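Local coordinates for putative major capsid protein (Cafeteriavirus-dependent mavirus, PDB 6G44), which probably builds the outer shell of the virophage particle from trimers of double jelly-roll subunits, at residues Gly57-Asn62 / Thr262-Asn267; Lys84-Asp89 / Ala255-Asp260; Met338-Thr343 / Lys469-Ser474; Met441-Lys446 / Asp491-Thr496. All blocks are in the same frame, centred on the assembly; numbering follows the deposited sequence.

From the N terminus, 57-62 is met first and closes on 262-267 (interaction 1) after about 200 residues. Interaction 2, between 84-89 and 255-260, opens and shuts within that span. Both use strand 258-273 and belong to the first jelly roll, where one packs the sandwich and the other ties a surface loop to a strand. Interactions 3 and 4 follow in the second half of the chain, and there the segments alternate: 338-343, 441-446, 469-474, 491-496. Interaction 3 pairs two strands of the second jelly roll. Interaction 4 holds a turn at the subunit interface against the chain leaving neighbouring strand 488-492. The centres of interactions 2 and 4 lie about 53 Å apart.

Interaction 1: residues Gly57-Asn62 / Thr262-Asn267; sequences GQITFN and TGFKIN
This is face-to-face packing inside the first jelly roll of a double jelly-roll capsid protein. Strands 58-62 and 264-267 lie 9.1 Å apart at closest approach and cross at -31°. Such values fit aligned beta-sandwich packing. No hydrogen bond joins the two segments. Strand 58-62 bonds elsewhere: I59 and F61 pair with L232 and V230 of strand 222-235.

The contacts of I59 come first. I59 and I266 meet tip to tip, with I59 CG2 3.8 Å from I266 CG2. I266 sets CG1 anti to its backbone N (chi1 -172°), which leaves CG2 in the crowded position between N and the carbonyl carbon. The other branch of I59 crosses F264 obliquely, and its CD1 lies 4.1 Å from F264 CE2. F264 also meets the ring of F236.

The aromatic contacts of F61 complete the patch. F61 and I266 cross obliquely, with F61 CZ 4.1 Å from I266 CG1. P47 and I45 pack on the F61 side chain. The tip of the ring also reaches the opposite backbone: F61 CE1 is 3.9 Å from N267 C, and I266 O lies at the ring edge, 4.1 Å from F61 CE1.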
loop_
_atom_site.group_PDB
_atom_site.type_symbol
_atom_site.label_atom_id
_atom_site.label_comp_id
_atom_site.label_asym_id
_atom_site.label_seq_id
_atom_site.Cartn_x
_atom_site.Cartn_y
_atom_site.Cartn_z
ATOM N N GLY C 57 30.999 16.257 16.816
ATOM C CA GLY C 57 31.261 17.631 17.229
ATOM C C GLY C 57 30.315 18.615 16.617
ATOM O O GLY C 57 29.482 18.258 15.776
ATOM N N GLN C 58 30.438 19.865 17.033
ATOM C CA GLN C 58 29.556 20.904 16.492
ATOM C C GLN C 58 29.826 21.143 15.005
ATOM O O GLN C 58 30.976 21.201 14.568
ATOM C CB GLN C 58 29.699 22.200 17.276
ATOM C CG GLN C 58 28.592 23.217 16.983
ATOM C CD GLN C 58 28.823 24.547 17.647
ATOM O OE1 GLN C 58 29.691 25.291 17.224
ATOM N NE2 GLN C 58 28.026 24.867 18.656
ATOM N N ILE C 59 28.746 21.265 14.216
ATOM C CA ILE C 59 28.812 21.535 12.790
ATOM C C ILE C 59 27.894 22.709 12.520
ATOM O O ILE C 59 26.778 22.709 12.982
ATOM C CB ILE C 59 28.327 20.307 11.980
ATOM C CG1 ILE C 59 29.252 19.098 12.221
ATOM C CG2 ILE C 59 28.236 20.648 10.484
ATOM C CD1 ILE C 59 28.557 17.747 12.003
ATOM N N THR C 60 28.401 23.740 11.837
ATOM C CA THR C 60 27.645 24.945 11.567
ATOM C C THR C 60 27.605 25.255 10.088
ATOM O O THR C 60 28.640 25.302 9.401
ATOM C CB THR C 60 28.249 26.147 12.319
ATOM O OG1 THR C 60 28.115 25.924 13.721
ATOM C CG2 THR C 60 27.522 27.441 11.939
ATOM N N PHE C 61 26.379 25.475 9.604
ATOM C CA PHE C 61 26.154 26.047 8.281
ATOM C C PHE C 61 25.757 27.500 8.463
ATOM O O PHE C 61 24.923 27.832 9.310
ATOM C CB PHE C 61 25.054 25.279 7.514
ATOM C CG PHE C 61 25.366 23.832 7.332
ATOM C CD1 PHE C 61 26.165 23.393 6.303
ATOM C CD2 PHE C 61 24.903 22.905 8.260
ATOM C CE1 PHE C 61 26.489 22.066 6.172
ATOM C CE2 PHE C 61 25.227 21.579 8.135
ATOM C CZ PHE C 61 26.019 21.153 7.088
ATOM N N ASN C 62 26.385 28.383 7.677
ATOM C CA ASN C 62 26.097 29.823 7.775
ATOM C C ASN C 62 26.086 30.312 6.351
ATOM O O ASN C 62 27.118 30.482 5.726
ATOM C CB ASN C 62 27.169 30.524 8.628
ATOM C CG ASN C 62 26.899 32.001 8.815
ATOM O OD1 ASN C 62 26.273 32.639 7.989
ATOM N ND2 ASN C 62 27.392 32.555 9.922
ATOM N N THR C 262 35.310 7.303 9.690
ATOM C CA THR C 262 36.352 8.157 9.123
ATOM C C THR C 262 35.845 8.839 7.876
ATOM O O THR C 262 34.855 8.411 7.262
ATOM C CB THR C 262 37.636 7.359 8.806
ATOM O OG1 THR C 262 37.386 6.354 7.809
ATOM C CG2 THR C 262 38.212 6.729 10.073
ATOM N N GLY C 263 36.536 9.889 7.464
ATOM C CA GLY C 263 36.233 10.577 6.234
ATOM C C GLY C 263 34.868 11.246 6.235
ATOM O O GLY C 263 34.310 11.475 5.163
ATOM N N PHE C 264 34.352 11.558 7.410
ATOM C CA PHE C 264 33.006 12.179 7.522
ATOM C C PHE C 264 32.921 13.528 6.813
ATOM O O PHE C 264 33.781 14.396 6.984
ATOM C CB PHE C 264 32.587 12.297 8.969
ATOM C CG PHE C 264 31.206 12.836 9.153
ATOM C CD1 PHE C 264 30.129 11.974 9.103
ATOM C CD2 PHE C 264 30.980 14.167 9.360
ATOM C CE1 PHE C 264 28.837 12.463 9.275
ATOM C CE2 PHE C 264 29.693 14.664 9.531
ATOM C CZ PHE C 264 28.620 13.801 9.459
ATOM N N LYS C 265 31.888 13.669 5.972
ATOM C CA LYS C 265 31.558 14.914 5.316
ATOM C C LYS C 265 30.056 15.145 5.435
ATOM O O LYS C 265 29.283 14.183 5.524
ATOM C CB LYS C 265 31.933 14.868 3.846
ATOM C CG LYS C 265 33.426 14.698 3.590
ATOM C CD LYS C 265 34.203 15.932 3.994
ATOM C CE LYS C 265 35.695 15.827 3.676
ATOM N NZ LYS C 265 36.434 16.952 4.345
ATOM N N ILE C 266 29.665 16.408 5.468
ATOM C CA ILE C 266 28.264 16.795 5.559
ATOM C C ILE C 266 28.030 18.088 4.801
ATOM O O ILE C 266 28.841 19.026 4.887
ATOM C CB ILE C 266 27.793 16.876 7.023
ATOM C CG1 ILE C 266 26.260 17.095 7.119
ATOM C CG2 ILE C 266 28.566 17.934 7.798
ATOM C CD1 ILE C 266 25.728 17.041 8.529
ATOM N N ASN C 267 26.958 18.113 4.004
ATOM C CA ASN C 267 26.497 19.322 3.319
ATOM C C ASN C 267 25.005 19.495 3.572
ATOM O O ASN C 267 24.310 18.508 3.798
ATOM C CB ASN C 267 26.753 19.200 1.817
ATOM C CG ASN C 267 28.231 19.161 1.467
ATOM O OD1 ASN C 267 29.077 19.593 2.244
ATOM N ND2 ASN C 267 28.544 18.695 0.274
#

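Interaction 2: residues Lys84-Asp89 / Ala255-Asp260; sequences KNILAD and ADFEVD
An asparagine side chain carries on the strand pairing where the backbone breaks off. K84 and E258 form a single antiparallel hydrogen-bonded pair. The bond from K84 N to E258 O is short (2.7 Å) and nearly along the C=O axis. The return bond from E258 N to K84 O is longer (3.2 Å), and its donor sits above the carbonyl plane. N85 then turns to a left-handed backbone conformation (phi 82°). Its ND2 donates to D256 O at 3.0 Å, in the carbonyl plane and close to its own amide plane. N85 OD1 accepts from a water 2.8 Å away, which also donates to E258 OE1. Bonds at both ends of the amide hold its rotation.

K84 runs extended beside E258, pointing the same way, then crosses D260 obliquely. K84 NZ makes a salt bridge to D260 OD2 at 2.8 Å and a long one to E258 OE2 at 3.6 Å. Two nearby carboxylates probably keep the lysine charged. F257 has K84 O at its ring edge, and I86 crosses it at about a right angle, with I86 CG1 4.0 Å from F257 CE1.

The contact lies at the surface, where strands 74-84 and 258-273 part. D260 still pairs with E82. I86 bonds to T194 through the backbone and packs on V196 of strand 195-205.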
loop_
_atom_site.group_PDB
_atom_site.type_symbol
_atom_site.label_atom_id
_atom_site.label_comp_id
_atom_site.label_asym_id
_atom_site.label_seq_id
_atom_site.Cartn_x
_atom_site.Cartn_y
_atom_site.Cartn_z
ATOM N N LYS C 84 34.884 -3.963 13.023
ATOM C CA LYS C 84 35.869 -4.962 13.462
ATOM C C LYS C 84 35.251 -5.992 14.390
ATOM O O LYS C 84 34.168 -5.782 14.955
ATOM C CB LYS C 84 37.030 -4.269 14.186
ATOM C CG LYS C 84 37.723 -3.206 13.355
ATOM C CD LYS C 84 38.812 -2.509 14.169
ATOM C CE LYS C 84 39.153 -1.151 13.598
ATOM N NZ LYS C 84 39.796 -0.250 14.609
ATOM N N ASN C 85 35.983 -7.107 14.553
ATOM C CA ASN C 85 35.628 -8.231 15.461
ATOM C C ASN C 85 34.623 -9.204 14.836
ATOM O O ASN C 85 33.957 -9.949 15.554
ATOM C CB ASN C 85 35.118 -7.777 16.847
ATOM C CG ASN C 85 36.087 -6.858 17.574
ATOM O OD1 ASN C 85 37.295 -6.845 17.280
ATOM N ND2 ASN C 85 35.560 -6.066 18.498
ATOM N N ILE C 86 34.569 -9.238 13.504
ATOM C CA ILE C 86 33.711 -10.160 12.777
ATOM C C ILE C 86 34.434 -11.482 12.601
ATOM O O ILE C 86 35.529 -11.513 12.065
ATOM C CB ILE C 86 33.344 -9.609 11.384
ATOM C CG1 ILE C 86 32.703 -8.215 11.487
ATOM C CG2 ILE C 86 32.399 -10.565 10.657
ATOM C CD1 ILE C 86 32.594 -7.524 10.151
ATOM N N LEU C 87 33.788 -12.573 13.007
ATOM C CA LEU C 87 34.363 -13.922 12.837
ATOM C C LEU C 87 34.869 -14.108 11.415
ATOM O O LEU C 87 34.202 -13.757 10.441
ATOM C CB LEU C 87 33.330 -15.002 13.181
ATOM C CG LEU C 87 33.869 -16.445 13.226
ATOM C CD1 LEU C 87 34.745 -16.658 14.448
ATOM C CD2 LEU C 87 32.702 -17.420 13.228
ATOM N N ALA C 88 36.070 -14.672 11.261
ATOM C CA ALA C 88 36.631 -14.878 9.946
ATOM C C ALA C 88 35.714 -15.755 9.101
ATOM O O ALA C 88 35.025 -16.612 9.629
ATOM C CB ALA C 88 38.015 -15.519 10.064
ATOM N N ASP C 89 35.714 -15.510 7.793
ATOM C CA ASP C 89 34.887 -16.253 6.816
ATOM C C ASP C 89 33.382 -15.971 6.925
ATOM O O ASP C 89 32.573 -16.759 6.452
ATOM C CB ASP C 89 35.155 -17.778 6.846
ATOM C CG ASP C 89 36.623 -18.114 6.627
ATOM O OD1 ASP C 89 37.207 -17.599 5.642
ATOM O OD2 ASP C 89 37.189 -18.880 7.444
ATOM N N ALA C 255 33.064 -9.202 22.919
ATOM C CA ALA C 255 31.649 -9.193 23.304
ATOM C C ALA C 255 30.757 -8.385 22.357
ATOM O O ALA C 255 29.544 -8.613 22.319
ATOM C CB ALA C 255 31.494 -8.677 24.718
ATOM N N ASP C 256 31.337 -7.445 21.609
ATOM C CA ASP C 256 30.574 -6.638 20.628
ATOM C C ASP C 256 31.531 -6.221 19.512
ATOM O O ASP C 256 32.755 -6.339 19.607
ATOM C CB ASP C 256 29.909 -5.396 21.297
ATOM C CG ASP C 256 28.593 -4.888 20.576
ATOM O OD1 ASP C 256 28.215 -5.387 19.466
ATOM O OD2 ASP C 256 27.950 -3.943 21.149
ATOM N N PHE C 257 30.952 -5.720 18.436
ATOM C CA PHE C 257 31.716 -5.182 17.331
ATOM C C PHE C 257 32.310 -3.856 17.733
ATOM O O PHE C 257 31.781 -3.186 18.589
ATOM C CB PHE C 257 30.806 -5.056 16.102
ATOM C CG PHE C 257 30.174 -6.356 15.739
ATOM C CD1 PHE C 257 30.907 -7.329 15.055
ATOM C CD2 PHE C 257 28.884 -6.674 16.164
ATOM C CE1 PHE C 257 30.357 -8.561 14.768
ATOM C CE2 PHE C 257 28.341 -7.927 15.892
ATOM C CZ PHE C 257 29.078 -8.860 15.196
ATOM N N GLU C 258 33.435 -3.514 17.121
ATOM C CA GLU C 258 34.057 -2.203 17.297
ATOM C C GLU C 258 33.973 -1.524 15.951
ATOM O O GLU C 258 34.404 -2.087 14.954
ATOM C CB GLU C 258 35.518 -2.398 17.699
ATOM C CG GLU C 258 36.324 -1.121 17.862
ATOM C CD GLU C 258 37.788 -1.364 18.219
ATOM O OE1 GLU C 258 38.149 -2.466 18.680
ATOM O OE2 GLU C 258 38.587 -0.428 18.028
ATOM N N VAL C 259 33.386 -0.329 15.924
ATOM C CA VAL C 259 33.123 0.369 14.666
ATOM C C VAL C 259 33.708 1.753 14.766
ATOM O O VAL C 259 33.565 2.418 15.804
ATOM C CB VAL C 259 31.604 0.438 14.381
ATOM C CG1 VAL C 259 31.349 1.148 13.066
ATOM C CG2 VAL C 259 31.007 -0.966 14.385
ATOM N N ASP C 260 34.387 2.179 13.704
ATOM C CA ASP C 260 35.010 3.509 13.598
ATOM C C ASP C 260 34.498 4.246 12.368
ATOM O O ASP C 260 34.455 3.635 11.318
ATOM C CB ASP C 260 36.525 3.340 13.445
ATOM C CG ASP C 260 37.178 2.762 14.687
ATOM O OD1 ASP C 260 36.837 3.210 15.793
ATOM O OD2 ASP C 260 38.039 1.880 14.546
HETATM O O HOH W 1 39.107 -4.711 17.381
#

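Interaction 3: residues Met338-Thr343 / Lys469-Ser474; sequences MVSQET and KLEVFS. With SO4 (sulfate ion), chain B.
Two antiparallel strands of the second jelly roll, 338-341 and 469-474, place their side chains on two faces of one sheet. V339 and L470 share one face. They cross obliquely, with V339 CG2 4.0 Å from L470 CD1. L321 and T323 of strand 319-328, in the other sheet of the sandwich, pack on L470.

M338, S340, K469 and E471 point to the other face, where helix 123-130 covers M338 and F473. M338 CG takes the crowded position between N and the carbonyl carbon (chi1 81°). The chain bends at chi3, and the M338 and F473 side chains cross obliquely, with M338 CE 4.0 Å from F473 CE1. L129 of the helix touches both side chains. S340 OG bonds to K128 NZ and to a water at 2.7 Å. The same water is only 2.4 Å from E471 OE1, so it links the two strands.

Four backbone hydrogen bonds set the register. M338 and E471 exchange one pair, and S340 and K469 the other. The straightest, from E471 N to M338 O, is 2.9 Å.

E342 crosses K469 at about a right angle. E342 OE1 lies 3.3 Å from K469 CE and makes a long salt bridge to K469 NZ. Beyond the strand, T343 OG1 donates to O3 of a sulfate, probably from the crystallisation liquor, at 2.9 Å; H467 ND1 holds the same ion.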
loop_
_atom_site.group_PDB
_atom_site.type_symbol
_atom_site.label_atom_id
_atom_site.label_comp_id
_atom_site.label_asym_id
_atom_site.label_seq_id
_atom_site.Cartn_x
_atom_site.Cartn_y
_atom_site.Cartn_z
ATOM N N MET C 338 6.209 6.654 26.817
ATOM C CA MET C 338 7.059 5.530 26.476
ATOM C C MET C 338 7.959 5.228 27.656
ATOM O O MET C 338 8.294 6.139 28.413
ATOM C CB MET C 338 7.837 5.795 25.177
ATOM C CG MET C 338 9.085 6.617 25.197
ATOM S SD MET C 338 9.917 6.566 23.557
ATOM C CE MET C 338 8.984 7.795 22.706
ATOM N N VAL C 339 8.343 3.971 27.797
ATOM C CA VAL C 339 9.258 3.522 28.841
ATOM C C VAL C 339 10.473 2.927 28.149
ATOM O O VAL C 339 10.358 1.888 27.511
ATOM C CB VAL C 339 8.569 2.509 29.757
ATOM C CG1 VAL C 339 9.556 2.004 30.822
ATOM C CG2 VAL C 339 7.336 3.103 30.418
ATOM N N SER C 340 11.639 3.580 28.259
ATOM C CA SER C 340 12.832 3.236 27.481
ATOM C C SER C 340 13.864 2.523 28.345
ATOM O O SER C 340 14.060 2.904 29.508
ATOM C CB SER C 340 13.476 4.494 26.864
ATOM O OG SER C 340 12.700 5.025 25.796
ATOM N N GLN C 341 14.531 1.521 27.774
ATOM C CA GLN C 341 15.700 0.914 28.419
ATOM C C GLN C 341 16.774 1.995 28.419
ATOM O O GLN C 341 17.129 2.533 27.367
ATOM C CB GLN C 341 16.133 -0.307 27.614
ATOM C CG GLN C 341 17.335 -1.047 28.178
ATOM C CD GLN C 341 17.748 -2.146 27.242
ATOM O OE1 GLN C 341 18.290 -1.880 26.167
ATOM N NE2 GLN C 341 17.418 -3.385 27.604
ATOM N N GLU C 342 17.289 2.362 29.595
ATOM C CA GLU C 342 18.225 3.489 29.666
ATOM C C GLU C 342 19.573 3.209 29.003
ATOM O O GLU C 342 20.121 4.091 28.346
ATOM C CB GLU C 342 18.397 3.981 31.113
ATOM C CG GLU C 342 17.234 4.864 31.540
ATOM C CD GLU C 342 17.385 5.470 32.923
ATOM O OE1 GLU C 342 17.822 6.627 33.040
ATOM O OE2 GLU C 342 17.032 4.798 33.901
ATOM N N THR C 343 20.090 2.000 29.173
ATOM C CA THR C 343 21.419 1.646 28.689
ATOM C C THR C 343 21.374 0.443 27.751
ATOM O O THR C 343 21.102 -0.678 28.185
ATOM C CB THR C 343 22.356 1.357 29.890
ATOM O OG1 THR C 343 22.293 2.468 30.792
ATOM C CG2 THR C 343 23.809 1.156 29.422
ATOM N N LYS C 469 13.279 4.089 32.041
ATOM C CA LYS C 469 12.844 5.463 32.227
ATOM C C LYS C 469 11.477 5.682 31.577
ATOM O O LYS C 469 11.328 5.531 30.365
ATOM C CB LYS C 469 13.861 6.424 31.644
ATOM C CG LYS C 469 13.517 7.886 31.811
ATOM C CD LYS C 469 14.504 8.792 31.088
ATOM C CE LYS C 469 15.807 8.927 31.842
ATOM N NZ LYS C 469 16.661 9.997 31.262
ATOM N N LEU C 470 10.505 6.062 32.386
ATOM C CA LEU C 470 9.186 6.526 31.911
ATOM C C LEU C 470 9.344 7.969 31.456
ATOM O O LEU C 470 9.839 8.809 32.210
ATOM C CB LEU C 470 8.137 6.420 33.024
ATOM C CG LEU C 470 6.807 7.138 32.815
ATOM C CD1 LEU C 470 6.076 6.675 31.548
ATOM C CD2 LEU C 470 5.884 7.014 34.006
ATOM N N GLU C 471 8.950 8.272 30.220
ATOM C CA GLU C 471 8.991 9.621 29.683
ATOM C C GLU C 471 7.609 9.978 29.171
ATOM O O GLU C 471 6.941 9.144 28.525
ATOM C CB GLU C 471 9.981 9.731 28.536
ATOM C CG GLU C 471 11.446 9.560 28.938
ATOM C CD GLU C 471 12.383 9.706 27.745
ATOM O OE1 GLU C 471 12.284 8.841 26.848
ATOM O OE2 GLU C 471 13.201 10.674 27.690
ATOM N N VAL C 472 7.178 11.199 29.465
ATOM C CA VAL C 472 5.917 11.757 28.979
ATOM C C VAL C 472 6.277 12.988 28.175
ATOM O O VAL C 472 6.885 13.927 28.702
ATOM C CB VAL C 472 4.935 12.099 30.115
ATOM C CG1 VAL C 472 3.632 12.661 29.552
ATOM C CG2 VAL C 472 4.712 10.852 30.955
ATOM N N PHE C 473 5.938 12.958 26.886
ATOM C CA PHE C 473 6.190 14.080 25.996
ATOM C C PHE C 473 4.905 14.803 25.694
ATOM O O PHE C 473 3.845 14.184 25.653
ATOM C CB PHE C 473 6.765 13.608 24.672
ATOM C CG PHE C 473 8.088 12.934 24.798
ATOM C CD1 PHE C 473 8.158 11.566 25.001
ATOM C CD2 PHE C 473 9.268 13.660 24.722
ATOM C CE1 PHE C 473 9.379 10.915 25.108
ATOM C CE2 PHE C 473 10.503 13.004 24.862
ATOM C CZ PHE C 473 10.543 11.638 25.044
ATOM N N SER C 474 4.987 16.117 25.504
ATOM C CA SER C 474 3.866 16.895 24.961
ATOM C C SER C 474 4.158 17.263 23.526
ATOM O O SER C 474 5.307 17.519 23.177
ATOM C CB SER C 474 3.597 18.162 25.746
ATOM O OG SER C 474 4.737 18.978 25.748
HETATM S S SO4 B . 21.596 -0.015 33.710
HETATM O O1 SO4 B . 20.642 -1.102 33.511
HETATM O O2 SO4 B . 21.819 0.219 35.155
HETATM O O3 SO4 B . 21.084 1.251 33.113
HETATM O O4 SO4 B . 22.855 -0.395 33.032
HETATM O O HOH W 2 11.259 6.717 27.383
#

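Interaction 4: residues Met441-Lys446 / Asp491-Thr496; sequences MANANK and DLTLYT
Y495 O takes the shortest hydrogen bond between the two segments, and one hydrogen bond and one weaker contact grip it. N445 N donates to it at 2.8 Å, from above the carbonyl plane. A444 CA adds a C-H...O contact to Y495 O at 3.3 Å. N443 O is held in the same manner. Y495 N donates to N443 O at 3.0 Å, nearly along the C=O axis, and L494 CA brings a C-H close to that oxygen. A444 and Y495 form a single bridge.

The side chain of N443 lies beside that of T493, pointing the same way. T493 OG1 takes the crowded position between its N and carbonyl carbon (chi1 54°). From there it gives a weak hydrogen bond to N443 OD1 at 3.4 Å. A water also reaches N443 OD1, at 3.0 Å. The stronger hold on this amide is on its other end, where ND2 bonds to D477 OD2. N443 CB sits tightly against T493 O, at 3.1 Å. L494 crosses N445 at about a right angle, and L494 CD2 packs on N443 O.

A442 O bonds to S33 OG of the second subunit, whose I31 packs on T493 and Y495. L15 of the third subunit touches M441. The motif is a type II turn, M441 to A444, closed by A444 N to M441 O. It lies beside a segment whose T496 N-caps helix 497-501, at the subunit interface of a double jelly-roll trimer.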
loop_
_atom_site.group_PDB
_atom_site.type_symbol
_atom_site.label_atom_id
_atom_site.label_comp_id
_atom_site.label_asym_id
_atom_site.label_seq_id
_atom_site.Cartn_x
_atom_site.Cartn_y
_atom_site.Cartn_z
ATOM N N MET C 441 -9.184 21.583 27.057
ATOM C CA MET C 441 -9.260 21.399 25.611
ATOM C C MET C 441 -7.902 21.755 25.008
ATOM O O MET C 441 -7.229 22.658 25.495
ATOM C CB MET C 441 -10.299 22.347 25.025
ATOM C CG MET C 441 -11.714 22.103 25.519
ATOM S SD MET C 441 -12.922 23.248 24.866
ATOM C CE MET C 441 -13.039 22.698 23.175
ATOM N N ALA C 442 -7.519 21.081 23.923
ATOM C CA ALA C 442 -6.288 21.386 23.221
ATOM C C ALA C 442 -6.238 22.870 22.888
ATOM O O ALA C 442 -7.215 23.433 22.372
ATOM C CB ALA C 442 -6.194 20.564 21.949
ATOM N N ASN C 443 -5.109 23.495 23.214
ATOM C CA ASN C 443 -4.837 24.931 22.952
ATOM C C ASN C 443 -5.501 25.882 23.947
ATOM O O ASN C 443 -5.423 27.101 23.791
ATOM C CB ASN C 443 -5.172 25.327 21.504
ATOM C CG ASN C 443 -4.317 24.591 20.513
ATOM O OD1 ASN C 443 -3.159 24.345 20.790
ATOM N ND2 ASN C 443 -4.893 24.192 19.370
ATOM N N ALA C 444 -6.116 25.361 24.994
ATOM C CA ALA C 444 -6.658 26.249 26.035
ATOM C C ALA C 444 -5.516 26.817 26.859
ATOM O O ALA C 444 -4.602 26.096 27.262
ATOM C CB ALA C 444 -7.599 25.498 26.943
ATOM N N ASN C 445 -5.604 28.116 27.161
ATOM C CA ASN C 445 -4.632 28.743 28.063
ATOM C C ASN C 445 -5.003 28.514 29.532
ATOM O O ASN C 445 -5.058 29.439 30.341
ATOM C CB ASN C 445 -4.500 30.237 27.762
ATOM C CG ASN C 445 -3.326 30.859 28.482
ATOM O OD1 ASN C 445 -2.394 30.165 28.889
ATOM N ND2 ASN C 445 -3.372 32.177 28.659
ATOM N N LYS C 446 -5.244 27.266 29.889
ATOM C CA LYS C 446 -5.667 26.886 31.218
ATOM C C LYS C 446 -4.535 26.057 31.799
ATOM O O LYS C 446 -4.062 25.110 31.143
ATOM C CB LYS C 446 -6.933 26.043 31.155
ATOM C CG LYS C 446 -7.380 25.536 32.516
ATOM C CD LYS C 446 -8.585 24.617 32.467
ATOM C CE LYS C 446 -8.737 23.897 33.792
ATOM N NZ LYS C 446 -8.936 24.856 34.934
ATOM N N ASP C 491 5.101 31.264 18.332
ATOM C CA ASP C 491 4.258 31.309 19.523
ATOM C C ASP C 491 3.266 30.166 19.495
ATOM O O ASP C 491 2.756 29.790 18.438
ATOM C CB ASP C 491 3.425 32.611 19.578
ATOM C CG ASP C 491 4.184 33.787 20.120
ATOM O OD1 ASP C 491 4.665 33.731 21.264
ATOM O OD2 ASP C 491 4.304 34.768 19.368
ATOM N N LEU C 492 2.941 29.695 20.685
ATOM C CA LEU C 492 1.863 28.741 20.863
ATOM C C LEU C 492 0.535 29.365 20.456
ATOM O O LEU C 492 0.352 30.581 20.570
ATOM C CB LEU C 492 1.792 28.305 22.326
ATOM C CG LEU C 492 3.004 27.605 22.914
ATOM C CD1 LEU C 492 2.743 27.278 24.381
ATOM C CD2 LEU C 492 3.388 26.343 22.128
ATOM N N THR C 493 -0.380 28.543 19.962
ATOM C CA THR C 493 -1.707 28.972 19.571
ATOM C C THR C 493 -2.600 28.732 20.780
ATOM O O THR C 493 -3.056 27.601 20.997
ATOM C CB THR C 493 -2.207 28.170 18.343
ATOM O OG1 THR C 493 -2.124 26.757 18.605
ATOM C CG2 THR C 493 -1.368 28.476 17.131
ATOM N N LEU C 494 -2.785 29.759 21.599
ATOM C CA LEU C 494 -3.544 29.655 22.853
ATOM C C LEU C 494 -4.767 30.565 22.870
ATOM O O LEU C 494 -4.715 31.709 22.386
ATOM C CB LEU C 494 -2.643 29.985 24.040
ATOM C CG LEU C 494 -1.417 29.103 24.227
ATOM C CD1 LEU C 494 -0.580 29.610 25.390
ATOM C CD2 LEU C 494 -1.811 27.648 24.427
ATOM N N TYR C 495 -5.854 30.056 23.444
ATOM C CA TYR C 495 -7.143 30.721 23.499
ATOM C C TYR C 495 -7.795 30.418 24.841
ATOM O O TYR C 495 -7.434 29.455 25.511
ATOM C CB TYR C 495 -8.058 30.253 22.345
ATOM C CG TYR C 495 -7.359 30.350 21.025
ATOM C CD1 TYR C 495 -7.365 31.525 20.283
ATOM C CD2 TYR C 495 -6.588 29.286 20.576
ATOM C CE1 TYR C 495 -6.633 31.597 19.086
ATOM C CE2 TYR C 495 -5.857 29.357 19.420
ATOM C CZ TYR C 495 -5.874 30.497 18.680
ATOM O OH TYR C 495 -5.129 30.497 17.512
ATOM N N THR C 496 -8.775 31.226 25.230
ATOM C CA THR C 496 -9.486 30.932 26.454
ATOM C C THR C 496 -10.386 29.713 26.249
ATOM O O THR C 496 -10.878 29.483 25.130
ATOM C CB THR C 496 -10.367 32.093 26.931
ATOM O OG1 THR C 496 -11.406 32.329 25.978
ATOM C CG2 THR C 496 -9.522 33.367 27.134
HETATM O O HOH W 3 -0.615 25.753 21.665
#